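Local coordinates for KLLA0F20702p (Kluyveromyces lactis, PDB 5Y5A), which probably helps recruit telomerase to telomeres as the Kluyveromyces lactis Est1 protein, represented here by its N-terminal part, through its complex with Cdc13, at residues A270-P273 with N274-L278; R338-H341 with F342-L346; I358-I361 with F362-I366; V381-N384 with I385-Q389; V439-F442 with A443-T447. All coordinates share one frame; numbering follows the deposited sequence.

In the fold
All five contacts are local and fall in the Est1 DNA/RNA-binding family region, a helical member of the TPR clan. Interactions 2 and 3 share helix 339-379, their centres about 17 Å apart, yet interaction 2 lies at the surface and uses aromatic and charged groups, whereas interaction 3 is mostly buried, with apolar side chains packed on neighbouring helices. Interaction 4 begins helix 385-410 at the surface and relies on serine and asparagine hydrogen bonds. Interactions 1 and 5 are partly buried: in 1, side chains double the bonds of a helix start, and in 5 an arginine bonds back to the chain while a histidine faces a leucine, close to a bound peptide.

Interaction 1: A270-P273 with N274-L278; sequences AGIP and NFTNL
N274 bonds twice to A270 O, through ND2 and through its backbone N, at the start of helix 271-279 in the TPR-clan helical region of Est1. The N274 ND2 to A270 O bond measures 2.9 Å and is nearly straight at the hydrogen (169°). The oxygen lies in the plane of the N274 amide, whereas the nitrogen stands above the A270 carbonyl plane, not on a lone pair. N274 N reaches A270 O from the opposite face, at 3.0 Å. Setting CG beside the residue's own nitrogen (chi1 -84°) folds the amide back toward A270. With a leucine here, A270 O would probably lose its second donor and be held by the backbone alone.

I272 O is gripped in the same way by T276, with T276 N at 2.8 Å on one face and T276 OG1 at 2.7 Å on the other. P273 lacks an N-H, which is tolerated in a first helical turn, and its carbonyl still receives N277 N.

Further out, I272 and F275 pack on M374 of helix 339-379, while A270 and N274 both touch L239 of helix 235-247. N277 OD1 accepts L286 N at the beginning of helix 285-298. The T276 hydroxyl also has an apolar neighbour, since I272 CG2 lies 3.7 Å from T276 OG1.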
loop_
_atom_site.group_PDB
_atom_site.type_symbol
_atom_site.label_atom_id
_atom_site.label_comp_id
_atom_site.label_asym_id
_atom_site.label_seq_id
_atom_site.Cartn_x
_atom_site.Cartn_y
_atom_site.Cartn_z
ATOM N N ALA A 270 0.602 7.025 12.222
ATOM C CA ALA A 270 1.704 6.152 12.616
ATOM C C ALA A 270 2.558 5.750 11.411
ATOM O O ALA A 270 3.578 5.075 11.567
ATOM C CB ALA A 270 1.176 4.906 13.337
ATOM N N GLY A 271 2.153 6.183 10.219
ATOM C CA GLY A 271 2.835 5.801 8.986
ATOM C C GLY A 271 4.305 6.189 8.952
ATOM O O GLY A 271 5.197 5.348 8.792
ATOM N N ILE A 272 4.568 7.475 9.110
ATOM C CA ILE A 272 5.936 7.967 9.133
ATOM C C ILE A 272 6.741 7.519 10.378
ATOM O O ILE A 272 7.922 7.190 10.245
ATOM C CB ILE A 272 5.943 9.511 9.002
ATOM C CG1 ILE A 272 5.587 9.915 7.569
ATOM C CG2 ILE A 272 7.293 10.105 9.380
ATOM C CD1 ILE A 272 5.290 11.388 7.434
ATOM N N PRO A 273 6.124 7.508 11.585
ATOM C CA PRO A 273 6.886 6.958 12.718
ATOM C C PRO A 273 7.395 5.532 12.486
ATOM O O PRO A 273 8.543 5.244 12.811
ATOM C CB PRO A 273 5.875 6.988 13.867
ATOM C CG PRO A 273 4.990 8.158 13.545
ATOM C CD PRO A 273 4.903 8.210 12.036
ATOM N N ASN A 274 6.570 4.662 11.921
ATOM C CA ASN A 274 7.009 3.291 11.657
ATOM C C ASN A 274 8.062 3.189 10.556
ATOM O O ASN A 274 9.059 2.472 10.711
ATOM C CB ASN A 274 5.810 2.409 11.317
ATOM C CG ASN A 274 5.113 1.890 12.556
ATOM O OD1 ASN A 274 5.517 0.878 13.127
ATOM N ND2 ASN A 274 4.071 2.588 12.988
ATOM N N PHE A 275 7.837 3.893 9.452
ATOM C CA PHE A 275 8.846 4.052 8.405
ATOM C C PHE A 275 10.197 4.487 8.989
ATOM O O PHE A 275 11.251 3.954 8.638
ATOM C CB PHE A 275 8.361 5.081 7.380
ATOM C CG PHE A 275 9.259 5.246 6.188
ATOM C CD1 PHE A 275 9.186 4.359 5.116
ATOM C CD2 PHE A 275 10.142 6.314 6.110
ATOM C CE1 PHE A 275 9.992 4.525 3.991
ATOM C CE2 PHE A 275 10.954 6.488 4.983
ATOM C CZ PHE A 275 10.876 5.587 3.925
ATOM N N THR A 276 10.144 5.459 9.893
ATOM C CA THR A 276 11.340 6.030 10.509
ATOM C C THR A 276 11.987 5.050 11.490
ATOM O O THR A 276 13.211 4.966 11.584
ATOM C CB THR A 276 10.992 7.341 11.231
ATOM O OG1 THR A 276 10.374 8.227 10.294
ATOM C CG2 THR A 276 12.233 8.010 11.803
ATOM N N ASN A 277 11.153 4.302 12.202
ATOM C CA ASN A 277 11.629 3.307 13.149
ATOM C C ASN A 277 12.410 2.225 12.405
ATOM O O ASN A 277 13.375 1.671 12.927
ATOM C CB ASN A 277 10.455 2.706 13.925
ATOM C CG ASN A 277 10.897 1.844 15.106
ATOM O OD1 ASN A 277 11.009 0.624 14.992
ATOM N ND2 ASN A 277 11.131 2.483 16.256
ATOM N N LEU A 278 12.002 1.966 11.166
ATOM C CA LEU A 278 12.633 0.954 10.326
ATOM C C LEU A 278 13.899 1.442 9.617
ATOM O O LEU A 278 14.886 0.708 9.519
ATOM C CB LEU A 278 11.629 0.447 9.283
ATOM C CG LEU A 278 12.122 -0.572 8.248
ATOM C CD1 LEU A 278 12.718 -1.809 8.914
ATOM C CD2 LEU A 278 10.985 -0.969 7.315
#

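Interaction 2: R338-H341 with F342-L346; sequences RLKH and FQTLL
R338 crosses F342 at about a right angle, with the guanidinium and ring planes turned 70° apart. F342 CE1 lies over one face of the guanidinium, and R338 NH1 is 3.5 Å from F342 CZ. The arginine chain bends at chi3 (68°), so that its end comes back across the far rim of the ring while R338 CB covers one ring face, 4.1 Å from F342 CE2. F342 cooperates by carrying CG beside its own nitrogen (chi1 -72°), which swings the ring back toward the start of the helix. L339 also meets the ring: the L339 CD2 methyl is 4.0 Å from F342 CD2, an apolar contact.

This is the first turn of the long helix 339-379, with R338 in the N-cap position. R338 O receives F342 N at 3.0 Å.

H341 and L345 lie side by side and point the same way, one turn apart; H341 NE2 is 3.7 Å from L345 CD2. The polar ends of both basic residues are engaged by E301, which forms a salt bridge with R338 NH2 and a hydrogen bond with H341 NE2. R338 NH1 is also hydrogen-bonded to H335 ND1, so the guanidinium, whose face meets the rim of F342 at CE1 and CZ, has two polar partners, H335 and E301. Y316 meets the F342 ring edge-to-face, and P319 of helix 318-325 touches it too. T344 OG1 sits between two carbonyls, 3.0 Å from H341 O and 3.1 Å from K340 O.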
loop_
_atom_site.group_PDB
_atom_site.type_symbol
_atom_site.label_atom_id
_atom_site.label_comp_id
_atom_site.label_asym_id
_atom_site.label_seq_id
_atom_site.Cartn_x
_atom_site.Cartn_y
_atom_site.Cartn_z
ATOM N N ARG A 338 28.888 -0.347 2.682
ATOM C CA ARG A 338 28.455 -1.299 1.664
ATOM C C ARG A 338 27.363 -0.730 0.756
ATOM O O ARG A 338 26.701 -1.484 0.036
ATOM C CB ARG A 338 27.955 -2.596 2.322
ATOM C CG ARG A 338 29.024 -3.385 3.068
ATOM C CD ARG A 338 28.455 -4.660 3.718
ATOM N NE ARG A 338 28.041 -5.652 2.726
ATOM C CZ ARG A 338 26.875 -6.293 2.744
ATOM N NH1 ARG A 338 25.989 -6.058 3.707
ATOM N NH2 ARG A 338 26.593 -7.171 1.793
ATOM N N LEU A 339 27.173 0.589 0.780
ATOM C CA LEU A 339 26.076 1.213 0.027
ATOM C C LEU A 339 26.188 1.002 -1.484
ATOM O O LEU A 339 25.197 0.678 -2.137
ATOM C CB LEU A 339 25.989 2.709 0.331
ATOM C CG LEU A 339 25.417 3.037 1.720
ATOM C CD1 LEU A 339 25.166 4.530 1.854
ATOM C CD2 LEU A 339 24.133 2.258 1.994
ATOM N N LYS A 340 27.386 1.180 -2.038
ATOM C CA LYS A 340 27.594 0.954 -3.462
ATOM C C LYS A 340 27.346 -0.519 -3.811
ATOM O O LYS A 340 26.806 -0.825 -4.867
ATOM C CB LYS A 340 29.003 1.375 -3.883
ATOM C CG LYS A 340 29.250 1.297 -5.395
ATOM C CD LYS A 340 30.728 1.488 -5.740
ATOM C CE LYS A 340 31.022 1.113 -7.190
ATOM N NZ LYS A 340 32.487 1.102 -7.482
ATOM N N HIS A 341 27.722 -1.419 -2.905
ATOM C CA HIS A 341 27.482 -2.850 -3.087
ATOM C C HIS A 341 25.992 -3.194 -3.163
ATOM O O HIS A 341 25.578 -3.980 -4.019
ATOM C CB HIS A 341 28.127 -3.640 -1.953
ATOM C CG HIS A 341 27.814 -5.105 -1.978
ATOM N ND1 HIS A 341 28.361 -5.970 -2.902
ATOM C CD2 HIS A 341 27.011 -5.857 -1.189
ATOM C CE1 HIS A 341 27.908 -7.190 -2.680
ATOM N NE2 HIS A 341 27.087 -7.150 -1.647
ATOM N N PHE A 342 25.192 -2.618 -2.265
ATOM C CA PHE A 342 23.745 -2.840 -2.274
ATOM C C PHE A 342 23.125 -2.497 -3.625
ATOM O O PHE A 342 22.308 -3.245 -4.150
ATOM C CB PHE A 342 23.060 -2.020 -1.176
ATOM C CG PHE A 342 23.322 -2.533 0.209
ATOM C CD1 PHE A 342 23.243 -3.891 0.487
ATOM C CD2 PHE A 342 23.661 -1.662 1.230
ATOM C CE1 PHE A 342 23.486 -4.374 1.762
ATOM C CE2 PHE A 342 23.904 -2.133 2.514
ATOM C CZ PHE A 342 23.818 -3.494 2.781
ATOM N N GLN A 343 23.530 -1.365 -4.185
ATOM C CA GLN A 343 22.950 -0.873 -5.419
ATOM C C GLN A 343 23.361 -1.721 -6.610
ATOM O O GLN A 343 22.537 -2.051 -7.476
ATOM C CB GLN A 343 23.360 0.576 -5.662
ATOM C CG GLN A 343 22.962 1.080 -7.039
ATOM C CD GLN A 343 23.651 2.371 -7.406
ATOM O OE1 GLN A 343 24.739 2.365 -7.985
ATOM N NE2 GLN A 343 23.023 3.485 -7.078
ATOM N N THR A 344 24.640 -2.069 -6.660
ATOM C CA THR A 344 25.139 -2.820 -7.801
ATOM C C THR A 344 24.502 -4.211 -7.823
ATOM O O THR A 344 24.141 -4.719 -8.881
ATOM C CB THR A 344 26.682 -2.915 -7.786
ATOM O OG1 THR A 344 27.122 -3.458 -6.541
ATOM C CG2 THR A 344 27.304 -1.539 -7.944
ATOM N N LEU A 345 24.323 -4.809 -6.653
ATOM C CA LEU A 345 23.781 -6.163 -6.580
ATOM C C LEU A 345 22.283 -6.142 -6.862
ATOM O O LEU A 345 21.770 -7.003 -7.578
ATOM C CB LEU A 345 24.068 -6.795 -5.216
ATOM C CG LEU A 345 24.201 -8.319 -5.187
ATOM C CD1 LEU A 345 25.181 -8.777 -6.248
ATOM C CD2 LEU A 345 24.660 -8.802 -3.833
ATOM N N LEU A 346 21.587 -5.161 -6.288
ATOM C CA LEU A 346 20.184 -4.913 -6.612
ATOM C C LEU A 346 19.970 -4.765 -8.122
ATOM O O LEU A 346 19.085 -5.389 -8.693
ATOM C CB LEU A 346 19.677 -3.639 -5.918
ATOM C CG LEU A 346 18.251 -3.238 -6.301
ATOM C CD1 LEU A 346 17.294 -4.274 -5.744
ATOM C CD2 LEU A 346 17.871 -1.831 -5.826
#

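Interaction 3: I358-I361 with F362-I366; sequences ISMI and FQDLI
F362 N donates to I358 O at 2.9 Å, with 157° at the hydrogen. D364 N reaches M360 O at the same length, and L365 N meets I361 O at 3.0 Å. M360 O is also approached by the carboxylate of its partner: D364 OD1 lies 3.2 Å from M360 O, both atoms acceptors. The closeness follows from the D364 torsion, which sets CG beside the residue's own nitrogen (chi1 -80°) and leans the carboxylate back over the preceding turn. Two facing acceptors at this distance may make the carboxylate somewhat easier to protonate.

These bonds lie mid-way along helix 339-379, at a kink where the nitrogens of S359 and M360 have no bond to the turn before. The helix packs here against several others of the TPR-clan region: F362 on M425 and I428 of helix 421-433, and I361 and L365 on L405 of helix 385-410.

M360 turns off this packed side. Its chain bends at chi2 (60°) and again at chi3, bringing the sulfur over the next turn, where M360 SD is 3.7 Å from Q363 NE2 and 4.0 Å from D364 OD1. Q363 keeps its chain extended beyond CG, and its NE2 hydrogen-bonds to N253 OD1 on helix 251-263, a helix that M360 touches through the same N253.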
loop_
_atom_site.group_PDB
_atom_site.type_symbol
_atom_site.label_atom_id
_atom_site.label_comp_id
_atom_site.label_asym_id
_atom_site.label_seq_id
_atom_site.Cartn_x
_atom_site.Cartn_y
_atom_site.Cartn_z
ATOM N N ILE A 358 9.498 -10.496 -10.884
ATOM C CA ILE A 358 9.004 -9.216 -11.387
ATOM C C ILE A 358 8.008 -8.559 -10.426
ATOM O O ILE A 358 7.931 -7.337 -10.347
ATOM C CB ILE A 358 8.350 -9.382 -12.786
ATOM C CG1 ILE A 358 8.149 -8.031 -13.461
ATOM C CG2 ILE A 358 7.033 -10.138 -12.695
ATOM C CD1 ILE A 358 9.430 -7.261 -13.722
ATOM N N SER A 359 7.280 -9.367 -9.666
ATOM C CA SER A 359 6.291 -8.832 -8.749
ATOM C C SER A 359 6.955 -8.008 -7.641
ATOM O O SER A 359 6.414 -6.991 -7.207
ATOM C CB SER A 359 5.459 -9.960 -8.148
ATOM O OG SER A 359 4.649 -9.473 -7.095
ATOM N N MET A 360 8.130 -8.443 -7.198
ATOM C CA MET A 360 8.882 -7.716 -6.179
ATOM C C MET A 360 9.530 -6.471 -6.791
ATOM O O MET A 360 9.711 -5.444 -6.120
ATOM C CB MET A 360 9.945 -8.630 -5.532
ATOM C CG MET A 360 10.761 -7.949 -4.425
ATOM S SD MET A 360 9.737 -7.349 -3.035
ATOM C CE MET A 360 9.206 -8.925 -2.381
ATOM N N ILE A 361 9.873 -6.549 -8.072
ATOM C CA ILE A 361 10.480 -5.401 -8.740
ATOM C C ILE A 361 9.441 -4.305 -8.887
ATOM O O ILE A 361 9.723 -3.116 -8.723
ATOM C CB ILE A 361 11.062 -5.791 -10.116
ATOM C CG1 ILE A 361 12.315 -6.655 -9.916
ATOM C CG2 ILE A 361 11.380 -4.550 -10.932
ATOM C CD1 ILE A 361 12.798 -7.369 -11.161
ATOM N N PHE A 362 8.221 -4.732 -9.172
ATOM C CA PHE A 362 7.083 -3.843 -9.264
ATOM C C PHE A 362 6.884 -3.126 -7.928
ATOM O O PHE A 362 6.722 -1.904 -7.878
ATOM C CB PHE A 362 5.850 -4.662 -9.657
ATOM C CG PHE A 362 4.622 -3.844 -9.943
ATOM C CD1 PHE A 362 4.398 -3.323 -11.202
ATOM C CD2 PHE A 362 3.664 -3.640 -8.963
ATOM C CE1 PHE A 362 3.255 -2.582 -11.478
ATOM C CE2 PHE A 362 2.517 -2.906 -9.238
ATOM C CZ PHE A 362 2.318 -2.378 -10.495
ATOM N N GLN A 363 6.900 -3.890 -6.841
ATOM C CA GLN A 363 6.731 -3.306 -5.512
ATOM C C GLN A 363 7.837 -2.297 -5.217
ATOM O O GLN A 363 7.575 -1.222 -4.687
ATOM C CB GLN A 363 6.712 -4.390 -4.432
ATOM C CG GLN A 363 6.299 -3.846 -3.066
ATOM C CD GLN A 363 6.064 -4.938 -2.046
ATOM O OE1 GLN A 363 4.944 -5.440 -1.905
ATOM N NE2 GLN A 363 7.119 -5.314 -1.327
ATOM N N ASP A 364 9.066 -2.647 -5.591
ATOM C CA ASP A 364 10.216 -1.775 -5.394
ATOM C C ASP A 364 10.030 -0.419 -6.078
ATOM O O ASP A 364 10.394 0.614 -5.523
ATOM C CB ASP A 364 11.492 -2.443 -5.922
ATOM C CG ASP A 364 12.076 -3.458 -4.949
ATOM O OD1 ASP A 364 11.420 -3.790 -3.935
ATOM O OD2 ASP A 364 13.204 -3.935 -5.218
ATOM N N LEU A 365 9.468 -0.443 -7.287
ATOM C CA LEU A 365 9.194 0.775 -8.045
ATOM C C LEU A 365 8.241 1.700 -7.294
ATOM O O LEU A 365 8.526 2.882 -7.111
ATOM C CB LEU A 365 8.617 0.426 -9.422
ATOM C CG LEU A 365 8.074 1.606 -10.227
ATOM C CD1 LEU A 365 9.200 2.491 -10.745
ATOM C CD2 LEU A 365 7.186 1.128 -11.378
ATOM N N ILE A 366 7.120 1.159 -6.837
ATOM C CA ILE A 366 6.142 1.967 -6.109
ATOM C C ILE A 366 6.671 2.464 -4.760
ATOM O O ILE A 366 6.463 3.628 -4.397
ATOM C CB ILE A 366 4.852 1.186 -5.882
ATOM C CG1 ILE A 366 4.293 0.717 -7.229
ATOM C CG2 ILE A 366 3.828 2.048 -5.151
ATOM C CD1 ILE A 366 3.404 -0.492 -7.100
#

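Interaction 4: V381-N384 with I385-Q389; sequences VSSN and IRSIQ
The N384 amide, the flat group of this contact, has its CG 4.1 Å from S387 OG. N384 OD1 accepts S383 OG at 3.1 Å, the donor tilted from the amide plane. N384 occupies the N-cap of helix 385-410, yet its side chain makes no capping bond. S387, three residues on, supplies the hydroxyl bonds of this helix start instead. S387 OG accepts S383 N at 3.0 Å, with 154° at the hydrogen, and donates to N384 O at 2.9 Å. N384 N, which would be the donor in a capping box, also lies 2.9 Å from S387 OG, but its N-H points poorly for a bond.

With chi1 at 51°, S387 OG sits between its own nitrogen and carbonyl carbon and faces the incoming loop. N384 O takes a second donor, I388 N, from the same face of its plane. An alanine in place of S387 would probably leave S383 N without its acceptor and free the loop just ahead of the helix to shift. S382 OG is 3.9 Å from I388 CG1, and I388 CG1 lies 3.1 Å from N384 O.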
loop_
_atom_site.group_PDB
_atom_site.type_symbol
_atom_site.label_atom_id
_atom_site.label_comp_id
_atom_site.label_asym_id
_atom_site.label_seq_id
_atom_site.Cartn_x
_atom_site.Cartn_y
_atom_site.Cartn_z
ATOM N N VAL A 381 10.311 21.198 3.099
ATOM C CA VAL A 381 10.466 21.961 1.867
ATOM C C VAL A 381 11.915 22.408 1.682
ATOM O O VAL A 381 12.490 23.040 2.567
ATOM C CB VAL A 381 9.534 23.189 1.880
ATOM C CG1 VAL A 381 9.848 24.138 0.721
ATOM C CG2 VAL A 381 8.080 22.738 1.857
ATOM N N SER A 382 12.510 22.074 0.542
ATOM C CA SER A 382 13.903 22.433 0.293
ATOM C C SER A 382 14.075 23.950 0.244
ATOM O O SER A 382 13.230 24.658 -0.295
ATOM C CB SER A 382 14.396 21.811 -1.009
ATOM O OG SER A 382 13.744 22.411 -2.110
ATOM N N SER A 383 15.172 24.437 0.813
ATOM C CA SER A 383 15.421 25.871 0.932
ATOM C C SER A 383 16.878 26.214 0.626
ATOM O O SER A 383 17.163 26.988 -0.285
ATOM C CB SER A 383 15.056 26.346 2.333
ATOM O OG SER A 383 15.795 25.627 3.302
ATOM N N ASN A 384 17.789 25.636 1.406
ATOM C CA ASN A 384 19.228 25.738 1.166
ATOM C C ASN A 384 19.633 25.281 -0.233
ATOM O O ASN A 384 18.919 24.510 -0.873
ATOM C CB ASN A 384 20.000 24.878 2.171
ATOM C CG ASN A 384 19.764 25.290 3.601
ATOM O OD1 ASN A 384 18.779 25.957 3.918
ATOM N ND2 ASN A 384 20.670 24.888 4.482
ATOM N N ILE A 385 20.792 25.740 -0.694
ATOM C CA ILE A 385 21.390 25.167 -1.895
ATOM C C ILE A 385 21.675 23.686 -1.652
ATOM O O ILE A 385 21.499 22.856 -2.537
ATOM C CB ILE A 385 22.686 25.891 -2.307
ATOM C CG1 ILE A 385 22.369 27.281 -2.859
ATOM C CG2 ILE A 385 23.434 25.091 -3.366
ATOM C CD1 ILE A 385 21.520 27.254 -4.116
ATOM N N ARG A 386 22.084 23.368 -0.428
ATOM C CA ARG A 386 22.441 22.006 -0.059
ATOM C C ARG A 386 21.226 21.078 -0.017
ATOM O O ARG A 386 21.308 19.921 -0.419
ATOM C CB ARG A 386 23.151 22.000 1.295
ATOM C CG ARG A 386 23.629 20.630 1.722
ATOM C CD ARG A 386 24.495 20.703 2.960
ATOM N NE ARG A 386 25.109 19.410 3.250
ATOM C CZ ARG A 386 25.941 19.184 4.262
ATOM N NH1 ARG A 386 26.264 20.166 5.093
ATOM N NH2 ARG A 386 26.450 17.972 4.443
ATOM N N SER A 387 20.098 21.589 0.465
ATOM C CA SER A 387 18.892 20.780 0.565
ATOM C C SER A 387 18.280 20.552 -0.811
ATOM O O SER A 387 17.676 19.515 -1.059
ATOM C CB SER A 387 17.876 21.433 1.509
ATOM O OG SER A 387 17.667 22.791 1.162
ATOM N N ILE A 388 18.448 21.517 -1.712
ATOM C CA ILE A 388 18.040 21.337 -3.104
ATOM C C ILE A 388 18.875 20.234 -3.772
ATOM O O ILE A 388 18.340 19.378 -4.483
ATOM C CB ILE A 388 18.173 22.654 -3.906
ATOM C CG1 ILE A 388 17.187 23.704 -3.377
ATOM C CG2 ILE A 388 17.938 22.414 -5.387
ATOM C CD1 ILE A 388 17.428 25.107 -3.932
ATOM N N GLN A 389 20.183 20.245 -3.527
ATOM C CA GLN A 389 21.072 19.274 -4.149
ATOM C C GLN A 389 20.850 17.859 -3.604
ATOM O O GLN A 389 20.908 16.890 -4.360
ATOM C CB GLN A 389 22.529 19.704 -3.968
ATOM C CG GLN A 389 22.858 20.991 -4.720
ATOM C CD GLN A 389 24.210 21.577 -4.353
ATOM O OE1 GLN A 389 24.793 21.230 -3.325
ATOM N NE2 GLN A 389 24.714 22.475 -5.194
#

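Interaction 5: V439-F442 with A443-T447; sequences VLKF and AHRST
A443 N to V439 O and H444 N to L440 O are regular helical bonds of 2.9 Å, but R445 N then divides itself between a weak bond to K441 O and one to F442 O, near the end of helix 437-444.

R445 compensates with its side chain. The chain stays extended from CG to NE and runs alongside K441, pointing the same way, then brings the edge of its guanidinium to the backbone: R445 NH1 donates to K441 O at 3.0 Å, with the oxygen in the guanidinium plane. K441 O is thus held by a side-chain bond as well as the weak backbone one.

L440 and H444 make a CH-pi contact one turn apart. L440 CD1 stands 3.7 Å from the centroid of the H444 ring, only 20° off the ring normal, offset toward the rim where H444 CE1 is 3.5 Å away. H444 NE2 is hydrogen-bonded to F544 O, and the H444 ring stacks with that of F544, which fixes the imidazole against L440.

Helix 437-444 is wedged among three others. V439 and A443 lie on F399 of helix 385-410 and on I433 of helix 421-433, F442 meets the F399 ring at about 40°, and F544 belongs to helix 526-546. L440, K441 and H444 also pack on the bound peptide, presumably from Cdc13, so this helix forms part of its binding surface, beside helix 526-546.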
loop_
_atom_site.group_PDB
_atom_site.type_symbol
_atom_site.label_atom_id
_atom_site.label_comp_id
_atom_site.label_asym_id
_atom_site.label_seq_id
_atom_site.Cartn_x
_atom_site.Cartn_y
_atom_site.Cartn_z
ATOM N N VAL A 439 8.798 17.058 -10.843
ATOM C CA VAL A 439 9.233 15.761 -11.341
ATOM C C VAL A 439 9.188 15.761 -12.866
ATOM O O VAL A 439 10.100 15.262 -13.522
ATOM C CB VAL A 439 8.371 14.617 -10.770
ATOM C CG1 VAL A 439 8.790 13.279 -11.367
ATOM C CG2 VAL A 439 8.490 14.591 -9.258
ATOM N N LEU A 440 8.132 16.351 -13.416
ATOM C CA LEU A 440 8.006 16.539 -14.857
ATOM C C LEU A 440 9.192 17.309 -15.431
ATOM O O LEU A 440 9.720 16.948 -16.480
ATOM C CB LEU A 440 6.704 17.274 -15.188
ATOM C CG LEU A 440 6.526 17.680 -16.652
ATOM C CD1 LEU A 440 6.527 16.454 -17.559
ATOM C CD2 LEU A 440 5.258 18.492 -16.845
ATOM N N LYS A 441 9.611 18.371 -14.745
ATOM C CA LYS A 441 10.724 19.176 -15.241
ATOM C C LYS A 441 12.035 18.393 -15.227
ATOM O O LYS A 441 12.805 18.469 -16.174
ATOM C CB LYS A 441 10.862 20.465 -14.433
ATOM C CG LYS A 441 9.719 21.438 -14.688
ATOM C CD LYS A 441 9.686 22.577 -13.684
ATOM C CE LYS A 441 8.524 23.531 -13.970
ATOM N NZ LYS A 441 8.387 24.596 -12.931
ATOM N N PHE A 442 12.282 17.646 -14.153
ATOM C CA PHE A 442 13.477 16.812 -14.063
ATOM C C PHE A 442 13.491 15.761 -15.182
ATOM O O PHE A 442 14.517 15.537 -15.829
ATOM C CB PHE A 442 13.556 16.119 -12.691
ATOM C CG PHE A 442 14.835 15.350 -12.466
ATOM C CD1 PHE A 442 14.978 14.051 -12.930
ATOM C CD2 PHE A 442 15.902 15.934 -11.791
ATOM C CE1 PHE A 442 16.154 13.342 -12.727
ATOM C CE2 PHE A 442 17.076 15.230 -11.581
ATOM C CZ PHE A 442 17.200 13.927 -12.052
ATOM N N ALA A 443 12.343 15.122 -15.385
ATOM C CA ALA A 443 12.195 14.068 -16.381
ATOM C C ALA A 443 12.412 14.590 -17.801
ATOM O O ALA A 443 13.084 13.950 -18.605
ATOM C CB ALA A 443 10.814 13.424 -16.255
ATOM N N HIS A 444 11.839 15.754 -18.087
ATOM C CA HIS A 444 11.989 16.443 -19.374
ATOM C C HIS A 444 13.432 16.811 -19.689
ATOM O O HIS A 444 13.815 16.951 -20.855
ATOM C CB HIS A 444 11.141 17.710 -19.376
ATOM C CG HIS A 444 9.776 17.534 -19.955
ATOM N ND1 HIS A 444 8.772 18.462 -19.787
ATOM C CD2 HIS A 444 9.254 16.552 -20.734
ATOM C CE1 HIS A 444 7.685 18.058 -20.423
ATOM N NE2 HIS A 444 7.956 16.900 -21.005
ATOM N N ARG A 445 14.231 16.977 -18.641
ATOM C CA ARG A 445 15.624 17.371 -18.803
ATOM C C ARG A 445 16.607 16.216 -18.567
ATOM O O ARG A 445 17.818 16.404 -18.642
ATOM C CB ARG A 445 15.926 18.545 -17.870
ATOM C CG ARG A 445 15.320 19.853 -18.370
ATOM C CD ARG A 445 15.074 20.870 -17.258
ATOM N NE ARG A 445 14.342 22.018 -17.784
ATOM C CZ ARG A 445 13.031 22.027 -18.014
ATOM N NH1 ARG A 445 12.301 20.947 -17.748
ATOM N NH2 ARG A 445 12.448 23.115 -18.503
ATOM N N SER A 446 16.078 15.022 -18.308
ATOM C CA SER A 446 16.902 13.829 -18.106
ATOM C C SER A 446 17.200 13.125 -19.434
ATOM O O SER A 446 16.303 12.549 -20.045
ATOM C CB SER A 446 16.202 12.862 -17.150
ATOM O OG SER A 446 16.977 11.697 -16.933
ATOM N N THR A 447 18.453 13.172 -19.884
ATOM C CA THR A 447 18.801 12.604 -21.185
ATOM C C THR A 447 18.656 11.085 -21.179
ATOM O O THR A 447 18.128 10.509 -22.131
ATOM C CB THR A 447 20.244 12.979 -21.629
ATOM O OG1 THR A 447 21.177 12.629 -20.600
ATOM C CG2 THR A 447 20.352 14.472 -21.930
#